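PDB 3O66: glycine betaine/carnitine/choline ABC transporter from Staphylococcus aureus subsp. aureus Mu50, which probably captures glycine betaine, carnitine or choline as the substrate-binding component of an ABC importer and delivers it to the membrane transporter. Local coordinates for residues S21-H26 against S251-L256; N242-K247 against E273-H278. All coordinates share one frame; numbering follows the deposited sequence.

Contact 1: S21-H26 against S251-L256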
loop_
_atom_site.group_PDB
_atom_site.type_symbol
_atom_site.label_atom_id
_atom_site.label_comp_id
_atom_site.label_asym_id
_atom_site.label_seq_id
_atom_site.Cartn_x
_atom_site.Cartn_y
_atom_site.Cartn_z
ATOM N N SER A 21 -3.911 -6.157 -2.709
ATOM C CA SER A 21 -4.854 -6.630 -1.699
ATOM C C SER A 21 -5.116 -8.133 -1.834
ATOM O O SER A 21 -5.193 -8.861 -0.818
ATOM C CB SER A 21 -6.154 -5.842 -1.773
ATOM O OG SER A 21 -7.111 -6.415 -0.912
ATOM N N GLN A 22 -5.233 -8.608 -3.073
ATOM C CA GLN A 22 -5.520 -10.029 -3.277
ATOM C C GLN A 22 -4.343 -10.920 -2.851
ATOM O O GLN A 22 -4.554 -11.953 -2.209
ATOM C CB GLN A 22 -5.990 -10.312 -4.695
ATOM C CG GLN A 22 -7.291 -9.542 -5.010
ATOM C CD GLN A 22 -7.671 -9.608 -6.454
ATOM O OE1 GLN A 22 -6.811 -9.674 -7.343
ATOM N NE2 GLN A 22 -8.977 -9.585 -6.716
ATOM N N ILE A 23 -3.133 -10.513 -3.199
ATOM C CA ILE A 23 -1.910 -11.215 -2.749
ATOM C C ILE A 23 -1.862 -11.356 -1.214
ATOM O O ILE A 23 -1.771 -12.489 -0.680
ATOM C CB ILE A 23 -0.617 -10.571 -3.328
ATOM C CG1 ILE A 23 -0.570 -10.736 -4.852
ATOM C CG2 ILE A 23 0.732 -11.187 -2.652
ATOM C CD1 ILE A 23 0.420 -9.762 -5.554
ATOM N N ILE A 24 -1.937 -10.232 -0.511
ATOM C CA ILE A 24 -1.857 -10.246 0.958
ATOM C C ILE A 24 -3.077 -10.914 1.613
ATOM O O ILE A 24 -2.936 -11.593 2.626
ATOM C CB ILE A 24 -1.672 -8.845 1.500
ATOM C CG1 ILE A 24 -0.463 -8.180 0.840
ATOM C CG2 ILE A 24 -1.522 -8.869 3.027
ATOM C CD1 ILE A 24 -0.433 -6.681 1.058
ATOM N N SER A 25 -4.267 -10.740 1.040
ATOM C CA SER A 25 -5.452 -11.482 1.553
ATOM C C SER A 25 -5.320 -12.994 1.410
ATOM O O SER A 25 -5.672 -13.757 2.321
ATOM C CB SER A 25 -6.741 -10.981 0.901
ATOM O OG SER A 25 -6.865 -9.598 1.153
ATOM N N HIS A 26 -4.778 -13.440 0.278
ATOM C CA HIS A 26 -4.581 -14.870 0.099
ATOM C C HIS A 26 -3.464 -15.360 0.976
ATOM O O HIS A 26 -3.486 -16.519 1.392
ATOM C CB HIS A 26 -4.273 -15.224 -1.367
ATOM C CG HIS A 26 -5.498 -15.352 -2.199
ATOM N ND1 HIS A 26 -6.404 -16.376 -2.035
ATOM C CD2 HIS A 26 -5.999 -14.556 -3.171
ATOM C CE1 HIS A 26 -7.402 -16.218 -2.887
ATOM N NE2 HIS A 26 -7.178 -15.121 -3.589
ATOM N N SER A 251 10.075 -2.617 -1.720
ATOM C CA SER A 251 10.730 -3.290 -2.867
ATOM C C SER A 251 10.140 -4.695 -3.095
ATOM O O SER A 251 9.927 -5.130 -4.214
ATOM C CB SER A 251 12.238 -3.444 -2.589
ATOM O OG SER A 251 12.880 -2.175 -2.506
ATOM N N GLU A 252 9.860 -5.403 -2.009
ATOM C CA GLU A 252 9.295 -6.749 -2.110
ATOM C C GLU A 252 7.846 -6.717 -2.601
ATOM O O GLU A 252 7.450 -7.555 -3.404
ATOM C CB GLU A 252 9.388 -7.479 -0.767
ATOM C CG GLU A 252 9.038 -8.948 -0.837
ATOM C CD GLU A 252 10.000 -9.746 -1.706
ATOM O OE1 GLU A 252 11.126 -9.266 -1.992
ATOM O OE2 GLU A 252 9.628 -10.886 -2.071
HETATM N N MSE A 253 7.065 -5.746 -2.133
HETATM C CA MSE A 253 5.669 -5.596 -2.600
HETATM C C MSE A 253 5.653 -5.268 -4.083
HETATM O O MSE A 253 4.765 -5.741 -4.787
HETATM C CB MSE A 253 4.934 -4.488 -1.830
HETATM C CG MSE A 253 3.377 -4.488 -2.015
HETATM SE SE MSE A 253 2.560 -6.157 -1.332
HETATM C CE MSE A 253 2.147 -7.043 -3.030
ATOM N N GLN A 254 6.594 -4.431 -4.537
ATOM C CA GLN A 254 6.726 -4.145 -5.966
ATOM C C GLN A 254 6.957 -5.441 -6.736
ATOM O O GLN A 254 6.258 -5.708 -7.731
ATOM C CB GLN A 254 7.861 -3.162 -6.246
ATOM C CG GLN A 254 7.606 -1.717 -5.744
ATOM C CD GLN A 254 8.904 -0.972 -5.552
ATOM O OE1 GLN A 254 9.980 -1.511 -5.848
ATOM N NE2 GLN A 254 8.827 0.270 -5.073
ATOM N N ARG A 255 7.893 -6.266 -6.244
ATOM C CA ARG A 255 8.185 -7.553 -6.873
ATOM C C ARG A 255 6.994 -8.499 -6.884
ATOM O O ARG A 255 6.753 -9.186 -7.885
ATOM C CB ARG A 255 9.406 -8.276 -6.236
ATOM C CG ARG A 255 10.770 -7.710 -6.682
ATOM C CD ARG A 255 11.952 -8.522 -6.074
ATOM N NE ARG A 255 12.085 -8.259 -4.640
ATOM C CZ ARG A 255 12.740 -7.221 -4.116
ATOM N NH1 ARG A 255 12.787 -7.078 -2.804
ATOM N NH2 ARG A 255 13.330 -6.315 -4.898
ATOM N N LEU A 256 6.272 -8.569 -5.773
ATOM C CA LEU A 256 5.113 -9.449 -5.686
ATOM C C LEU A 256 4.036 -8.958 -6.633
ATOM O O LEU A 256 3.432 -9.747 -7.356
ATOM C CB LEU A 256 4.576 -9.501 -4.237
ATOM C CG LEU A 256 5.512 -10.214 -3.259
ATOM C CD1 LEU A 256 4.996 -9.989 -1.828
ATOM C CD2 LEU A 256 5.684 -11.725 -3.598
#
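Ile23 and Leu256 mark where the two helical segments come nearest, with 7.8 Å between their CA atoms. The segment axes approach to 11.2 Å and make an angle of 101°, so the segments cross nearly at right angles and the contact is confined to a few side chains. The setting is one lobe of a periplasmic-binding-protein fold. Helix 19-35 directly follows strand 12-16 and lies against its sheet, while helix 250-261 belongs to the C-terminal helical part of the chain. No hydrogen bond joins the segments, and every residue that touches is buried. Ile23 does most of the bridging. Its CG1 branch lies beside the backbone N (chi1 -66°) and continues extended, which carries CD1 to 3.5 Å from Leu256 O; this is van der Waals packing of a methyl group on a carbonyl. The same CD1 is 4.1 Å from CE of Met253, a selenomethionine. Met253 starts with CG anti to its N (chi1 -166°), then bends at both following torsions, which brings CE to Ile23. One of the two deposited Ile24 conformers places its CD1 3.9 Å from Met253 SE; for the other the contact is undecided. Phe112 touches both Ile24 and Met253, and Val270 of helix 267-277 packs on Leu256. Away from helix 250-261, Ser21 and Ser25 face strand 12-16: Ser25 OG lies 2.7 Å from Ser21 O, a carbonyl that also accepts Ser25 N at 2.8 Å from the opposite face of its plane.

Contact 2: N242-K247 against E273-H278; sequences NKLTGK and EFLKKH
The Phe274 ring meets Lys247 edge-on: Lys247 O lies near the ring plane, 3.5 Å from CZ, so the carbonyl oxygen faces the ring's weakly positive C-H rim and not its pi cloud. One face of the same ring carries His278 CD2, 3.7 Å above the plane and offset toward the rim. Phe274 reaches the loop because CG stands anti to the backbone N (chi1 -177°). His278, where helix 267-277 gives way to loop, has its own ring stacked with Phe281. The Asn242 amide, by contrast, works within its own segment: Thr245 OG1 lies exactly in its plane and accepts from ND2 at 3.1 Å with a nearly straight N-H...O angle of 159°. Residues 242-247 link helix 236-242 to helix 250-261 through two overlapping beta turns in a lobe of the periplasmic-binding-protein fold. The type I turn runs from Asn242 to Thr245, the type II turn from Leu244 to Lys247, with Gly246 at the positive phi (76°) that favours glycine. Lys247 folds its chain back over the turns, and NZ donates to Lys243 O at 2.7 Å, a side-chain bond that closes the turns together with the backbone bonds and the Asn242-Thr245 pair. Lys243 NZ in turn forms salt bridges with Asp35 and Asp282. The apolar part of the contact is slighter: Leu244 and Leu275, with CA atoms 9.8 Å apart, bring their CD2 methyls to 4.5 Å. Helix 19-35 packs beside them, Leu31 against Leu244, Leu30 against Leu275, and Met27 against both Leu275 and Phe274.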
loop_
_atom_site.group_PDB
_atom_site.type_symbol
_atom_site.label_atom_id
_atom_site.label_comp_id
_atom_site.label_asym_id
_atom_site.label_seq_id
_atom_site.Cartn_x
_atom_site.Cartn_y
_atom_site.Cartn_z
ATOM N N ASN A 242 0.544 -11.473 13.121
ATOM C CA ASN A 242 1.823 -10.831 13.452
ATOM C C ASN A 242 3.050 -11.485 12.833
ATOM O O ASN A 242 4.094 -10.864 12.775
ATOM C CB ASN A 242 1.999 -10.692 14.965
ATOM C CG ASN A 242 1.358 -9.409 15.516
ATOM O OD1 ASN A 242 0.695 -9.442 16.558
ATOM N ND2 ASN A 242 1.555 -8.278 14.819
ATOM N N LYS A 243 2.933 -12.717 12.348
ATOM C CA LYS A 243 4.061 -13.340 11.667
ATOM C C LYS A 243 4.454 -12.529 10.428
ATOM O O LYS A 243 5.599 -12.567 10.018
ATOM C CB LYS A 243 3.705 -14.746 11.206
ATOM C CG LYS A 243 3.820 -15.862 12.208
ATOM C CD LYS A 243 3.364 -17.131 11.430
ATOM C CE LYS A 243 4.072 -18.348 11.900
ATOM N NZ LYS A 243 3.796 -19.528 11.056
ATOM N N LEU A 244 3.491 -11.810 9.830
ATOM C CA LEU A 244 3.768 -11.054 8.610
ATOM C C LEU A 244 4.269 -9.635 8.872
ATOM O O LEU A 244 4.647 -8.952 7.934
ATOM C CB LEU A 244 2.529 -11.027 7.694
ATOM C CG LEU A 244 2.102 -12.421 7.134
ATOM C CD1 LEU A 244 0.905 -12.291 6.199
ATOM C CD2 LEU A 244 3.226 -13.075 6.390
ATOM N N THR A 245 4.261 -9.193 10.125
ATOM C CA THR A 245 4.682 -7.833 10.466
ATOM C C THR A 245 6.161 -7.592 10.098
ATOM O O THR A 245 7.035 -8.331 10.553
ATOM C CB THR A 245 4.450 -7.574 11.978
ATOM O OG1 THR A 245 3.038 -7.599 12.238
ATOM C CG2 THR A 245 5.048 -6.221 12.421
ATOM N N GLY A 246 6.431 -6.559 9.283
ATOM C CA GLY A 246 7.782 -6.273 8.779
ATOM C C GLY A 246 8.308 -7.157 7.649
ATOM O O GLY A 246 9.400 -6.910 7.130
ATOM N N LYS A 247 7.563 -8.184 7.243
ATOM C CA LYS A 247 8.081 -9.163 6.259
ATOM C C LYS A 247 7.985 -8.812 4.757
ATOM O O LYS A 247 8.463 -9.576 3.876
ATOM C CB LYS A 247 7.506 -10.558 6.508
ATOM C CG LYS A 247 7.516 -11.026 7.965
ATOM C CD LYS A 247 8.929 -11.285 8.564
ATOM C CE LYS A 247 8.887 -11.244 10.117
ATOM N NZ LYS A 247 8.191 -12.481 10.687
ATOM N N GLU A 273 3.713 -19.068 -3.050
ATOM C CA GLU A 273 5.131 -19.161 -3.359
ATOM C C GLU A 273 5.994 -18.359 -2.368
ATOM O O GLU A 273 7.045 -18.853 -1.902
ATOM C CB GLU A 273 5.411 -18.783 -4.825
ATOM C CG GLU A 273 4.792 -19.775 -5.793
ATOM C CD GLU A 273 5.098 -19.508 -7.271
ATOM O OE1 GLU A 273 5.630 -18.421 -7.634
ATOM O OE2 GLU A 273 4.783 -20.414 -8.075
ATOM N N PHE A 274 5.515 -17.166 -2.026
ATOM C CA PHE A 274 6.162 -16.311 -1.033
ATOM C C PHE A 274 6.191 -17.021 0.336
ATOM O O PHE A 274 7.237 -17.088 0.990
ATOM C CB PHE A 274 5.444 -14.964 -0.935
ATOM C CG PHE A 274 6.095 -13.992 0.011
ATOM C CD1 PHE A 274 7.258 -13.319 -0.362
ATOM C CD2 PHE A 274 5.528 -13.748 1.253
ATOM C CE1 PHE A 274 7.880 -12.394 0.499
ATOM C CE2 PHE A 274 6.127 -12.812 2.156
ATOM C CZ PHE A 274 7.310 -12.137 1.766
ATOM N N LEU A 275 5.054 -17.563 0.746
ATOM C CA LEU A 275 4.981 -18.253 2.020
ATOM C C LEU A 275 5.933 -19.440 2.058
ATOM O O LEU A 275 6.628 -19.638 3.056
ATOM C CB LEU A 275 3.560 -18.737 2.347
ATOM C CG LEU A 275 2.624 -17.618 2.728
ATOM C CD1 LEU A 275 1.155 -18.097 2.786
ATOM C CD2 LEU A 275 3.102 -16.923 4.062
ATOM N N LYS A 276 5.975 -20.218 0.968
ATOM C CA LYS A 276 6.868 -21.380 0.932
ATOM C C LYS A 276 8.335 -20.950 0.991
ATOM O O LYS A 276 9.137 -21.566 1.673
ATOM C CB LYS A 276 6.604 -22.240 -0.311
ATOM C CG LYS A 276 5.285 -23.009 -0.226
ATOM C CD LYS A 276 5.241 -24.110 -1.291
ATOM C CE LYS A 276 3.935 -24.948 -1.255
ATOM N NZ LYS A 276 3.315 -25.084 0.106
ATOM N N LYS A 277 8.661 -19.868 0.294
ATOM C CA LYS A 277 10.032 -19.330 0.266
ATOM C C LYS A 277 10.497 -18.970 1.685
ATOM O O LYS A 277 11.679 -19.069 1.999
ATOM C CB LYS A 277 10.073 -18.074 -0.626
ATOM C CG LYS A 277 11.462 -17.540 -0.906
ATOM C CD LYS A 277 11.417 -16.201 -1.664
ATOM C CE LYS A 277 12.725 -15.446 -1.486
ATOM N NZ LYS A 277 12.651 -14.021 -2.000
ATOM N N HIS A 278 9.561 -18.536 2.528
ATOM C CA HIS A 278 9.891 -18.168 3.893
ATOM C C HIS A 278 9.449 -19.201 4.942
ATOM O O HIS A 278 9.384 -18.860 6.120
ATOM C CB HIS A 278 9.369 -16.763 4.213
ATOM C CG HIS A 278 10.045 -15.686 3.425
ATOM N ND1 HIS A 278 11.224 -15.106 3.831
ATOM C CD2 HIS A 278 9.708 -15.078 2.261
ATOM C CE1 HIS A 278 11.596 -14.192 2.955
ATOM N NE2 HIS A 278 10.697 -14.160 1.984
#

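The two contacts have centres 11 Å apart and alternate along the chain in the order 21-26, 242-247, 251-256, 273-278, so neither is completed before the other begins. Helix 19-35 enters contact 1 directly and also lies beside contact 2. Helices 250-261 and 267-277 are consecutive and supply one segment to each. They touch where Leu256 CD2 lies 3.9 Å from Phe274 CD1, which makes the packing continuous from one contact to the next. The C-terminal helices and the loop before them therefore pack on helix 19-35 of the same lobe, uniting chain regions more than 200 residues apart.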